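Local coordinates for apolipophorin-3b (Locusta migratoria, PDB 1AEP), which helps load diacylglycerol into the haemolymph lipoprotein lipophorin by covering its expanding hydrophobic surface, and so supports lipid transport during insect flight, at residues 75-80 with 110-115; 35-40 with 92-97; 22-27 with 151-156; 68-73 with 125-130. One frame throughout, in Å; residues are numbered along the deposited sequence.

How the interactions relate
The four contacts tie together five helices running up and down in one elongated bundle, interactions 2, 3 and 4 toward its ends and interaction 1 farther in. Interactions 1 and 4, with centres about 13 Å apart, share helix 69-83 and meet where Ile115 packs on Trp127. Interactions 2 and 3, likewise about 13 Å apart, sit on the opposite side of the chain's centre and meet through Leu40 and Ala155. Along the chain interaction 3 encloses the other three, interaction 1 is nested inside 4, and interaction 2 crosses both. Helix 94-121 serves interactions 1 and 2, whose centres lie about 28 Å apart, and so runs through both halves of the soluble, lipid-free bundle.

Interaction 1 (75-80 with 110-115)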
loop_
_atom_site.group_PDB
_atom_site.type_symbol
_atom_site.label_atom_id
_atom_site.label_comp_id
_atom_site.label_asym_id
_atom_site.label_seq_id
_atom_site.Cartn_x
_atom_site.Cartn_y
_atom_site.Cartn_z
ATOM N N ASN A 75 8.819 4.112 13.034
ATOM C CA ASN A 75 9.574 4.864 12.064
ATOM C C ASN A 75 10.105 3.912 11.003
ATOM O O ASN A 75 10.044 4.178 9.810
ATOM C CB ASN A 75 10.712 5.587 12.790
ATOM C CG ASN A 75 11.185 6.825 12.085
ATOM O OD1 ASN A 75 11.971 6.738 11.136
ATOM N ND2 ASN A 75 10.697 7.995 12.554
ATOM N N ALA A 76 10.598 2.771 11.460
ATOM C CA ALA A 76 11.099 1.750 10.555
ATOM C C ALA A 76 10.048 1.327 9.554
ATOM O O ALA A 76 10.276 1.319 8.348
ATOM C CB ALA A 76 11.469 0.519 11.362
ATOM N N PHE A 77 8.889 0.930 10.063
ATOM C CA PHE A 77 7.813 0.482 9.226
ATOM C C PHE A 77 7.521 1.465 8.137
ATOM O O PHE A 77 7.409 1.121 6.965
ATOM C CB PHE A 77 6.600 0.258 10.078
ATOM C CG PHE A 77 5.338 0.005 9.303
ATOM C CD1 PHE A 77 5.194 -1.076 8.451
ATOM C CD2 PHE A 77 4.214 0.793 9.518
ATOM C CE1 PHE A 77 3.990 -1.329 7.801
ATOM C CE2 PHE A 77 3.014 0.573 8.856
ATOM C CZ PHE A 77 2.891 -0.482 7.967
ATOM N N ALA A 78 7.391 2.704 8.545
ATOM C CA ALA A 78 7.135 3.714 7.576
ATOM C C ALA A 78 8.201 3.715 6.483
ATOM O O ALA A 78 7.882 3.685 5.303
ATOM C CB ALA A 78 7.160 5.036 8.273
ATOM N N ARG A 79 9.473 3.788 6.886
ATOM C CA ARG A 79 10.577 3.823 5.938
ATOM C C ARG A 79 10.450 2.706 4.929
ATOM O O ARG A 79 10.569 2.899 3.733
ATOM C CB ARG A 79 11.950 3.755 6.585
ATOM C CG ARG A 79 12.480 5.125 6.993
ATOM C CD ARG A 79 13.907 5.116 7.544
ATOM N NE ARG A 79 14.204 6.237 8.458
ATOM C CZ ARG A 79 14.207 7.543 8.143
ATOM N NH1 ARG A 79 13.937 7.984 6.902
ATOM N NH2 ARG A 79 14.492 8.442 9.098
ATOM N N ASN A 80 10.177 1.525 5.446
ATOM C CA ASN A 80 10.012 0.354 4.623
ATOM C C ASN A 80 8.868 0.453 3.636
ATOM O O ASN A 80 9.043 0.089 2.473
ATOM C CB ASN A 80 9.823 -0.859 5.504
ATOM C CG ASN A 80 11.165 -1.324 5.851
ATOM O OD1 ASN A 80 11.767 -2.114 5.125
ATOM N ND2 ASN A 80 11.734 -0.734 6.942
ATOM N N HIS A 110 2.107 -7.228 2.796
ATOM C CA HIS A 110 2.920 -8.055 3.675
ATOM C C HIS A 110 3.469 -7.286 4.839
ATOM O O HIS A 110 3.483 -7.781 5.955
ATOM C CB HIS A 110 3.991 -8.835 2.964
ATOM C CG HIS A 110 3.352 -9.842 2.097
ATOM N ND1 HIS A 110 4.011 -10.312 0.975
ATOM C CD2 HIS A 110 2.139 -10.445 2.187
ATOM C CE1 HIS A 110 3.181 -11.180 0.413
ATOM N NE2 HIS A 110 2.060 -11.299 1.107
ATOM N N GLN A 111 3.891 -6.064 4.555
ATOM C CA GLN A 111 4.417 -5.167 5.548
ATOM C C GLN A 111 3.347 -4.749 6.561
ATOM O O GLN A 111 3.645 -4.494 7.728
ATOM C CB GLN A 111 4.996 -3.993 4.822
ATOM C CG GLN A 111 6.509 -4.098 4.759
ATOM C CD GLN A 111 7.055 -3.493 3.490
ATOM O OE1 GLN A 111 7.635 -4.166 2.629
ATOM N NE2 GLN A 111 6.826 -2.189 3.360
ATOM N N TRP A 112 2.096 -4.687 6.097
ATOM C CA TRP A 112 0.977 -4.361 6.939
ATOM C C TRP A 112 0.675 -5.526 7.853
ATOM O O TRP A 112 0.408 -5.339 9.033
ATOM C CB TRP A 112 -0.253 -3.957 6.147
ATOM C CG TRP A 112 -0.252 -2.474 6.086
ATOM C CD1 TRP A 112 0.019 -1.722 4.999
ATOM C CD2 TRP A 112 -0.471 -1.568 7.182
ATOM N NE1 TRP A 112 -0.009 -0.400 5.340
ATOM C CE2 TRP A 112 -0.342 -0.261 6.660
ATOM C CE3 TRP A 112 -0.823 -1.711 8.540
ATOM C CZ2 TRP A 112 -0.501 0.903 7.448
ATOM C CZ3 TRP A 112 -0.947 -0.583 9.320
ATOM C CH2 TRP A 112 -0.790 0.716 8.792
ATOM N N GLN A 113 0.757 -6.729 7.303
ATOM C CA GLN A 113 0.522 -7.906 8.102
ATOM C C GLN A 113 1.566 -8.014 9.206
ATOM O O GLN A 113 1.232 -8.223 10.361
ATOM C CB GLN A 113 0.526 -9.152 7.239
ATOM C CG GLN A 113 -0.559 -9.079 6.157
ATOM C CD GLN A 113 -0.802 -10.390 5.424
ATOM O OE1 GLN A 113 -1.966 -10.814 5.243
ATOM N NE2 GLN A 113 0.292 -11.028 4.982
ATOM N N ASP A 114 2.841 -7.842 8.845
ATOM C CA ASP A 114 3.961 -7.879 9.794
ATOM C C ASP A 114 3.700 -6.998 11.011
ATOM O O ASP A 114 3.682 -7.459 12.143
ATOM C CB ASP A 114 5.165 -7.204 9.166
ATOM C CG ASP A 114 6.236 -8.168 8.847
ATOM O OD1 ASP A 114 6.011 -9.270 8.392
ATOM O OD2 ASP A 114 7.444 -7.684 9.103
ATOM N N ILE A 115 3.556 -5.686 10.772
ATOM C CA ILE A 115 3.280 -4.751 11.835
ATOM C C ILE A 115 2.028 -5.083 12.631
ATOM O O ILE A 115 1.958 -4.825 13.822
ATOM C CB ILE A 115 3.141 -3.369 11.295
ATOM C CG1 ILE A 115 3.742 -2.434 12.319
ATOM C CG2 ILE A 115 1.673 -3.069 11.093
ATOM C CD1 ILE A 115 5.208 -2.186 12.006
#
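Phe77 and Ile115 mark the closest backbone approach, CA to CA 7.4 Å, of two helical segments that run antiparallel at 171°. Phe77 carries the contact. With its CG anti to the backbone N (chi1 170°), its ring reaches across to helix 110-115 and meets Trp112 in a T-shaped stack, the two planes at 84°. The edge of Phe77 supplies the contact: its CZ sits above the centre of the indole, 3.5 Å from Trp112 CE2. One face of the phenyl ring is used as well, since Ile115 CB lies over it in a CH-pi contact, 4.2 Å from the ring centroid. Ile115 CD1 continues the cover back to Phe77 CB. Replacing Trp112 by an alanine would probably leave the edge of Phe77 without its aromatic face and open a gap in the buried interior. At the more exposed margin, Gln111 NE2 comes to 3.3 Å from Asn80 O and is hydrogen-bonded to Ser84 OG. Beyond this pair of helices, Phe77 also touches Leu59 of helix 36-63, while Trp112 packs on Val11 and Leu14 of helix 7-25 and on Ala137, Ala138 and Thr141 of helix 131-154, in the interior of the bundle.

Interaction 2 (35-40 with 92-97); sequences DEALNL and LNLQDQ
Asn93, whose backbone carbon touches Leu38 CD1, caps the start of helix 94-121. Its OD1 accepts from Asp96 N at 2.8 Å in a nearly straight bond, N-H...O 173°, with the donor close to the extension of the side-chain C=O. On its other branch, Asn93 ND2 makes a weak bond to Asp96 OD2, and this second link would tend to hold the amide in its turn. An acidic group in the first turn of a helix is also likely to be favoured by the helix dipole.

The capped turn presents Leu94 and the methylene part of Gln97 to helix 36-63. Leu94 has its CG anti to the backbone N (chi1 -164°), and its CD1 lies against the backbone of Leu38, with Ala37 CB and Leu38 CB a little farther off, each 3.9 Å from Leu94 CD1. Leu38 answers in the other direction. Its CD1 lies 3.8 Å from Gln97 CG, the two side chains crossing at about a right angle, while Leu38 CD2 lies 4.0 Å from Leu92 O. Gln97 turns beyond CG (chi2 48°), and its NE2 makes a weak hydrogen bond to Ala88 O in the preceding loop. Leu94 and Gln97 also touch Leu41, which extends the contact along helix 36-63.

No hydrogen bond passes between the two segments: the polar bonds organise the helix start, and methyl and methylene groups, packed on one another and on backbone, make most of the join. An interface of this kind could part without breaking directional bonds, consistent with the opening of the bundle thought to accompany lipid binding in this family.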
loop_
_atom_site.group_PDB
_atom_site.type_symbol
_atom_site.label_atom_id
_atom_site.label_comp_id
_atom_site.label_asym_id
_atom_site.label_seq_id
_atom_site.Cartn_x
_atom_site.Cartn_y
_atom_site.Cartn_z
ATOM N N ASP A 35 -0.074 0.867 -25.408
ATOM C CA ASP A 35 0.343 2.210 -24.996
ATOM C C ASP A 35 -0.654 2.811 -23.994
ATOM O O ASP A 35 -0.302 3.330 -22.934
ATOM C CB ASP A 35 0.285 3.126 -26.227
ATOM C CG ASP A 35 1.607 3.714 -26.536
ATOM O OD1 ASP A 35 2.437 2.798 -26.977
ATOM O OD2 ASP A 35 1.874 4.901 -26.355
ATOM N N GLU A 36 -1.914 2.745 -24.366
ATOM C CA GLU A 36 -2.990 3.248 -23.549
ATOM C C GLU A 36 -2.877 2.708 -22.146
ATOM O O GLU A 36 -2.947 3.431 -21.149
ATOM C CB GLU A 36 -4.238 2.578 -24.148
ATOM C CG GLU A 36 -5.593 3.234 -23.853
ATOM C CD GLU A 36 -6.541 3.133 -25.035
ATOM O OE1 GLU A 36 -5.957 2.735 -26.160
ATOM O OE2 GLU A 36 -7.745 3.376 -24.940
ATOM N N ALA A 37 -2.743 1.402 -22.094
ATOM C CA ALA A 37 -2.639 0.708 -20.844
ATOM C C ALA A 37 -1.428 1.147 -20.049
ATOM O O ALA A 37 -1.500 1.394 -18.848
ATOM C CB ALA A 37 -2.564 -0.749 -21.175
ATOM N N LEU A 38 -0.302 1.238 -20.742
ATOM C CA LEU A 38 0.928 1.634 -20.088
ATOM C C LEU A 38 0.819 2.964 -19.388
ATOM O O LEU A 38 1.384 3.178 -18.320
ATOM C CB LEU A 38 2.095 1.714 -21.066
ATOM C CG LEU A 38 3.431 2.247 -20.524
ATOM C CD1 LEU A 38 3.874 1.474 -19.277
ATOM C CD2 LEU A 38 4.440 1.999 -21.610
ATOM N N ASN A 39 0.094 3.877 -20.016
ATOM C CA ASN A 39 -0.093 5.205 -19.508
ATOM C C ASN A 39 -1.053 5.182 -18.335
ATOM O O ASN A 39 -0.869 5.857 -17.308
ATOM C CB ASN A 39 -0.585 6.093 -20.666
ATOM C CG ASN A 39 0.509 6.987 -21.185
ATOM O OD1 ASN A 39 0.721 8.092 -20.683
ATOM N ND2 ASN A 39 1.217 6.499 -22.189
ATOM N N LEU A 40 -2.061 4.324 -18.497
ATOM C CA LEU A 40 -3.043 4.138 -17.455
ATOM C C LEU A 40 -2.341 3.654 -16.177
ATOM O O LEU A 40 -2.379 4.262 -15.100
ATOM C CB LEU A 40 -4.131 3.141 -17.953
ATOM C CG LEU A 40 -4.806 2.348 -16.831
ATOM C CD1 LEU A 40 -6.050 3.055 -16.345
ATOM C CD2 LEU A 40 -5.200 0.951 -17.218
ATOM N N LEU A 92 9.916 1.008 -18.378
ATOM C CA LEU A 92 9.678 1.632 -19.681
ATOM C C LEU A 92 8.737 0.861 -20.578
ATOM O O LEU A 92 8.427 1.313 -21.672
ATOM C CB LEU A 92 10.958 2.016 -20.466
ATOM C CG LEU A 92 11.775 3.176 -19.908
ATOM C CD1 LEU A 92 10.885 4.135 -19.134
ATOM C CD2 LEU A 92 12.898 2.628 -19.023
ATOM N N ASN A 93 8.270 -0.294 -20.116
ATOM C CA ASN A 93 7.350 -1.091 -20.899
ATOM C C ASN A 93 6.228 -1.671 -20.060
ATOM O O ASN A 93 6.368 -1.904 -18.864
ATOM C CB ASN A 93 8.030 -2.165 -21.765
ATOM C CG ASN A 93 8.656 -3.248 -20.900
ATOM O OD1 ASN A 93 8.003 -3.773 -19.984
ATOM N ND2 ASN A 93 9.905 -3.612 -21.168
ATOM N N LEU A 94 5.106 -1.903 -20.706
ATOM C CA LEU A 94 3.965 -2.480 -20.067
ATOM C C LEU A 94 4.322 -3.656 -19.154
ATOM O O LEU A 94 3.945 -3.701 -17.986
ATOM C CB LEU A 94 3.036 -2.922 -21.210
ATOM C CG LEU A 94 1.592 -3.219 -20.772
ATOM C CD1 LEU A 94 1.043 -1.955 -20.162
ATOM C CD2 LEU A 94 0.697 -3.626 -21.942
ATOM N N GLN A 95 5.051 -4.617 -19.690
ATOM C CA GLN A 95 5.403 -5.795 -18.927
ATOM C C GLN A 95 5.994 -5.527 -17.560
ATOM O O GLN A 95 5.471 -5.975 -16.554
ATOM C CB GLN A 95 6.298 -6.713 -19.795
ATOM C CG GLN A 95 6.496 -8.147 -19.274
ATOM C CD GLN A 95 7.693 -8.880 -19.892
ATOM O OE1 GLN A 95 8.306 -9.776 -19.262
ATOM N NE2 GLN A 95 8.031 -8.499 -21.119
ATOM N N ASP A 96 7.129 -4.825 -17.555
ATOM C CA ASP A 96 7.832 -4.529 -16.340
ATOM C C ASP A 96 7.009 -3.689 -15.410
ATOM O O ASP A 96 7.063 -3.862 -14.197
ATOM C CB ASP A 96 9.263 -4.060 -16.616
ATOM C CG ASP A 96 9.944 -5.137 -17.414
ATOM O OD1 ASP A 96 9.788 -6.323 -17.185
ATOM O OD2 ASP A 96 10.666 -4.684 -18.416
ATOM N N GLN A 97 6.225 -2.802 -16.014
ATOM C CA GLN A 97 5.327 -1.915 -15.313
ATOM C C GLN A 97 4.312 -2.675 -14.498
ATOM O O GLN A 97 3.968 -2.318 -13.368
ATOM C CB GLN A 97 4.577 -1.111 -16.377
ATOM C CG GLN A 97 3.909 0.115 -15.751
ATOM C CD GLN A 97 4.841 0.907 -14.852
ATOM O OE1 GLN A 97 6.028 1.140 -15.181
ATOM N NE2 GLN A 97 4.294 1.303 -13.707
#

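Interaction 3 (22-27 with 151-156)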
loop_
_atom_site.group_PDB
_atom_site.type_symbol
_atom_site.label_atom_id
_atom_site.label_comp_id
_atom_site.label_asym_id
_atom_site.label_seq_id
_atom_site.Cartn_x
_atom_site.Cartn_y
_atom_site.Cartn_z
ATOM N N ALA A 22 -4.859 -6.443 -7.486
ATOM C CA ALA A 22 -3.816 -7.097 -8.260
ATOM C C ALA A 22 -4.344 -8.018 -9.363
ATOM O O ALA A 22 -3.794 -8.033 -10.455
ATOM C CB ALA A 22 -2.786 -7.741 -7.392
ATOM N N HIS A 23 -5.424 -8.762 -9.082
ATOM C CA HIS A 23 -6.015 -9.642 -10.081
ATOM C C HIS A 23 -6.317 -8.856 -11.351
ATOM O O HIS A 23 -6.010 -9.281 -12.466
ATOM C CB HIS A 23 -7.365 -10.291 -9.599
ATOM C CG HIS A 23 -8.013 -11.354 -10.497
ATOM N ND1 HIS A 23 -7.539 -12.670 -10.551
ATOM C CD2 HIS A 23 -9.095 -11.287 -11.365
ATOM C CE1 HIS A 23 -8.305 -13.350 -11.427
ATOM N NE2 HIS A 23 -9.250 -12.551 -11.941
ATOM N N GLU A 24 -6.961 -7.700 -11.147
ATOM C CA GLU A 24 -7.385 -6.763 -12.185
ATOM C C GLU A 24 -6.303 -6.139 -13.011
ATOM O O GLU A 24 -6.536 -5.775 -14.161
ATOM C CB GLU A 24 -8.336 -5.704 -11.643
ATOM C CG GLU A 24 -9.758 -6.271 -11.615
ATOM C CD GLU A 24 -10.715 -5.259 -12.116
ATOM O OE1 GLU A 24 -10.614 -5.082 -13.424
ATOM O OE2 GLU A 24 -11.494 -4.673 -11.400
ATOM N N LEU A 25 -5.130 -6.009 -12.397
ATOM C CA LEU A 25 -4.003 -5.447 -13.077
ATOM C C LEU A 25 -3.823 -6.114 -14.438
ATOM O O LEU A 25 -3.551 -5.452 -15.443
ATOM C CB LEU A 25 -2.716 -5.628 -12.307
ATOM C CG LEU A 25 -2.358 -4.284 -11.691
ATOM C CD1 LEU A 25 -3.591 -3.434 -11.619
ATOM C CD2 LEU A 25 -1.663 -4.568 -10.360
ATOM N N HIS A 26 -4.029 -7.440 -14.458
ATOM C CA HIS A 26 -3.924 -8.323 -15.651
ATOM C C HIS A 26 -4.927 -8.000 -16.752
ATOM O O HIS A 26 -4.782 -8.416 -17.903
ATOM C CB HIS A 26 -4.163 -9.836 -15.358
ATOM C CG HIS A 26 -3.164 -10.470 -14.492
ATOM N ND1 HIS A 26 -3.500 -11.368 -13.470
ATOM C CD2 HIS A 26 -1.832 -10.334 -14.505
ATOM C CE1 HIS A 26 -2.349 -11.735 -12.893
ATOM N NE2 HIS A 26 -1.328 -11.122 -13.493
ATOM N N GLU A 27 -5.969 -7.284 -16.409
ATOM C CA GLU A 27 -6.933 -6.990 -17.420
ATOM C C GLU A 27 -6.592 -5.715 -18.141
ATOM O O GLU A 27 -7.353 -5.254 -18.992
ATOM C CB GLU A 27 -8.338 -6.902 -16.832
ATOM C CG GLU A 27 -9.162 -8.169 -17.142
ATOM C CD GLU A 27 -10.357 -8.311 -16.257
ATOM O OE1 GLU A 27 -11.433 -7.719 -16.744
ATOM O OE2 GLU A 27 -10.320 -8.911 -15.182
ATOM N N SER A 151 -10.303 2.258 -10.920
ATOM C CA SER A 151 -9.747 2.750 -12.171
ATOM C C SER A 151 -9.512 1.655 -13.238
ATOM O O SER A 151 -9.950 1.772 -14.379
ATOM C CB SER A 151 -8.493 3.601 -11.908
ATOM O OG SER A 151 -8.773 4.512 -10.844
ATOM N N ILE A 152 -8.804 0.595 -12.851
ATOM C CA ILE A 152 -8.523 -0.493 -13.759
ATOM C C ILE A 152 -9.792 -1.104 -14.269
ATOM O O ILE A 152 -9.832 -1.741 -15.315
ATOM C CB ILE A 152 -7.606 -1.505 -13.110
ATOM C CG1 ILE A 152 -6.271 -0.827 -13.064
ATOM C CG2 ILE A 152 -7.466 -2.834 -13.834
ATOM C CD1 ILE A 152 -5.616 -1.096 -11.718
ATOM N N GLN A 153 -10.835 -0.857 -13.504
ATOM C CA GLN A 153 -12.158 -1.364 -13.792
ATOM C C GLN A 153 -12.935 -0.478 -14.733
ATOM O O GLN A 153 -13.573 -0.956 -15.657
ATOM C CB GLN A 153 -12.953 -1.344 -12.492
ATOM C CG GLN A 153 -13.559 -2.599 -11.887
ATOM C CD GLN A 153 -14.596 -2.182 -10.851
ATOM O OE1 GLN A 153 -14.528 -2.595 -9.708
ATOM N NE2 GLN A 153 -15.601 -1.410 -11.296
ATOM N N SER A 154 -12.902 0.819 -14.463
ATOM C CA SER A 154 -13.637 1.756 -15.286
ATOM C C SER A 154 -13.049 1.977 -16.658
ATOM O O SER A 154 -13.748 2.422 -17.567
ATOM C CB SER A 154 -13.957 3.078 -14.667
ATOM O OG SER A 154 -15.362 3.297 -14.851
ATOM N N ALA A 155 -11.763 1.678 -16.783
ATOM C CA ALA A 155 -11.039 1.811 -18.033
ATOM C C ALA A 155 -11.086 0.506 -18.830
ATOM O O ALA A 155 -10.452 0.346 -19.863
ATOM C CB ALA A 155 -9.601 2.231 -17.753
ATOM N N VAL A 156 -11.859 -0.439 -18.340
ATOM C CA VAL A 156 -12.003 -1.698 -19.004
ATOM C C VAL A 156 -13.468 -1.994 -19.299
ATOM O O VAL A 156 -13.836 -3.094 -19.722
ATOM C CB VAL A 156 -11.150 -2.779 -18.315
ATOM C CG1 VAL A 156 -11.325 -4.129 -18.982
ATOM C CG2 VAL A 156 -9.690 -2.350 -18.403
#
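Ile152 lies against Glu24, the two side chains sliding past each other in opposite directions. Its CG2 branch does the touching: anti to the backbone N, it comes to 3.7 Å from Glu24 CB and also packs against the carbonyl of the same residue. Beyond CB the glutamate chain bends at chi2 (-137°), and the carboxylate then lies beside the aliphatic part of Gln153, with Glu24 OE2 against Gln153 CG and CB. Carboxylate and amide are almost coplanar, 11° apart, but no hydrogen bond joins them. An alanine in place of Glu24 would keep the CB contact with Ile152 but would probably leave the CB and CG of Gln153 without their cover from this helix.

Towards the interior, Leu25 and Ile152 meet through their branch ends, in a detail that is doubtful in this model. Farther along, Val156 CG2 lies 3.8 Å from Glu27 O, where the first segment is 3-10 and the second has left its helix after Ser154. The second shell comes from other parts of the fold: Leu25 packs on Gln102 and Leu105 of helix 94-121, Ile152 touches Thr28, and Val156 touches Leu31.

Glu24 faces Ile152 and Glu27 faces Val156, a parallel register. That direction is what an up-and-down bundle of five helices gives its first and last members, here helices 7-25 and 131-154 lying side by side.

Interaction 4 (68-73 with 125-130)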
loop_
_atom_site.group_PDB
_atom_site.type_symbol
_atom_site.label_atom_id
_atom_site.label_comp_id
_atom_site.label_asym_id
_atom_site.label_seq_id
_atom_site.Cartn_x
_atom_site.Cartn_y
_atom_site.Cartn_z
ATOM N N GLY A 68 10.993 4.807 23.289
ATOM C CA GLY A 68 11.229 3.378 23.266
ATOM C C GLY A 68 11.393 2.802 21.886
ATOM O O GLY A 68 11.773 3.483 20.949
ATOM N N SER A 69 11.159 1.491 21.794
ATOM C CA SER A 69 11.318 0.725 20.569
ATOM C C SER A 69 10.113 0.748 19.642
ATOM O O SER A 69 10.220 0.373 18.477
ATOM C CB SER A 69 11.657 -0.700 20.884
ATOM O OG SER A 69 10.500 -1.272 21.526
ATOM N N VAL A 70 8.977 1.192 20.169
ATOM C CA VAL A 70 7.754 1.301 19.392
ATOM C C VAL A 70 7.994 2.380 18.348
ATOM O O VAL A 70 7.758 2.189 17.159
ATOM C CB VAL A 70 6.506 1.507 20.278
ATOM C CG1 VAL A 70 5.265 1.802 19.476
ATOM C CG2 VAL A 70 6.248 0.262 21.094
ATOM N N ALA A 71 8.532 3.498 18.834
ATOM C CA ALA A 71 8.876 4.655 18.035
ATOM C C ALA A 71 9.899 4.289 16.994
ATOM O O ALA A 71 9.815 4.680 15.834
ATOM C CB ALA A 71 9.471 5.750 18.920
ATOM N N GLU A 72 10.874 3.509 17.430
ATOM C CA GLU A 72 11.890 3.043 16.529
ATOM C C GLU A 72 11.243 2.224 15.422
ATOM O O GLU A 72 11.319 2.524 14.213
ATOM C CB GLU A 72 12.851 2.072 17.342
ATOM C CG GLU A 72 14.309 2.536 17.701
ATOM C CD GLU A 72 14.794 2.256 19.127
ATOM O OE1 GLU A 72 14.885 0.961 19.380
ATOM O OE2 GLU A 72 15.044 3.137 19.948
ATOM N N GLN A 73 10.561 1.192 15.852
ATOM C CA GLN A 73 9.906 0.273 14.986
ATOM C C GLN A 73 8.836 0.896 14.122
ATOM O O GLN A 73 8.575 0.391 13.040
ATOM C CB GLN A 73 9.273 -0.754 15.891
ATOM C CG GLN A 73 10.373 -1.685 16.440
ATOM C CD GLN A 73 9.830 -3.011 16.935
ATOM O OE1 GLN A 73 9.899 -4.033 16.208
ATOM N NE2 GLN A 73 9.329 -2.988 18.182
ATOM N N GLU A 125 1.019 -4.603 25.810
ATOM C CA GLU A 125 0.197 -3.673 25.020
ATOM C C GLU A 125 0.965 -2.415 24.596
ATOM O O GLU A 125 0.473 -1.298 24.540
ATOM C CB GLU A 125 -1.185 -3.421 25.651
ATOM C CG GLU A 125 -2.257 -4.457 25.225
ATOM C CD GLU A 125 -3.499 -4.400 26.059
ATOM O OE1 GLU A 125 -3.540 -4.826 27.218
ATOM O OE2 GLU A 125 -4.533 -3.855 25.450
ATOM N N ALA A 126 2.239 -2.656 24.299
ATOM C CA ALA A 126 3.158 -1.605 23.938
ATOM C C ALA A 126 2.751 -0.723 22.773
ATOM O O ALA A 126 3.154 0.444 22.692
ATOM C CB ALA A 126 4.477 -2.243 23.591
ATOM N N TRP A 127 2.018 -1.303 21.850
ATOM C CA TRP A 127 1.620 -0.587 20.664
ATOM C C TRP A 127 0.365 0.217 20.833
ATOM O O TRP A 127 -0.024 0.979 19.959
ATOM C CB TRP A 127 1.416 -1.592 19.530
ATOM C CG TRP A 127 2.719 -2.136 19.084
ATOM C CD1 TRP A 127 3.437 -3.143 19.650
ATOM C CD2 TRP A 127 3.453 -1.634 17.976
ATOM N NE1 TRP A 127 4.616 -3.290 18.980
ATOM C CE2 TRP A 127 4.652 -2.350 17.955
ATOM C CE3 TRP A 127 3.217 -0.589 17.055
ATOM C CZ2 TRP A 127 5.616 -2.056 16.991
ATOM C CZ3 TRP A 127 4.162 -0.315 16.108
ATOM C CH2 TRP A 127 5.354 -1.050 16.088
ATOM N N ALA A 128 -0.307 -0.010 21.930
ATOM C CA ALA A 128 -1.546 0.684 22.187
ATOM C C ALA A 128 -1.497 2.182 21.929
ATOM O O ALA A 128 -2.436 2.810 21.440
ATOM C CB ALA A 128 -1.859 0.506 23.640
ATOM N N PRO A 129 -0.432 2.773 22.340
ATOM C CA PRO A 129 -0.345 4.203 22.236
ATOM C C PRO A 129 -0.365 4.810 20.837
ATOM O O PRO A 129 -0.594 6.022 20.703
ATOM C CB PRO A 129 0.853 4.596 23.063
ATOM C CG PRO A 129 1.123 3.392 23.979
ATOM C CD PRO A 129 0.567 2.188 23.272
ATOM N N VAL A 130 -0.127 3.990 19.817
ATOM C CA VAL A 130 -0.086 4.507 18.456
ATOM C C VAL A 130 -1.099 3.845 17.562
ATOM O O VAL A 130 -1.052 4.007 16.343
ATOM C CB VAL A 130 1.274 4.341 17.831
ATOM C CG1 VAL A 130 2.289 5.091 18.647
ATOM C CG2 VAL A 130 1.660 2.876 17.777
#
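Val70, in the first turn of helix 69-83, packs against Trp127 in the loop that joins helices 94-121 and 131-154, so that at one end of the five-helix bundle a helix start is covered by a helix-to-helix connection.

The aromatic contacts centre on the indole. Val70 CG1, anti to the backbone N (chi1 172°), stands over one face of Trp127 in a CH-pi contact, 4.1 Å from the centroid of the six-membered ring and displaced toward its rim. Farther along the helix, Gln73 crosses the indole at about a right angle. Its CB comes to 3.9 Å from Trp127 CH2, and its amide plane is inclined at 62° to the ring, with Gln73 NE2 4.0 Å from Trp127 CZ2. Outside the contact, the tryptophan also touches Ser122 and Thr119, which ties the loop to the end of helix 94-121, and Gln73 on Lys118 brings helices 69-83 and 94-121 together.

No hydrogen bond crosses the contact; those of the connection shape its turns. Glu125 to Ala128 form a type I beta turn, closed by Ala128 N to Glu125 O at 3.0 Å, and Ala126 N is held by Ser122 OG. A following bond, Val130 N to Trp127 O, brings the chain to the N-cap position of helix 131-154.

Both branches of the valine complete the patch. Val70 CG2 lies 3.5 Å from the carbonyl Ala126 O. The purely aliphatic contacts are Val70 CG2 with Ala126 CB at 4.0 Å and Val70 CG1, already over the indole, with Val130 CG2 at 4.1 Å.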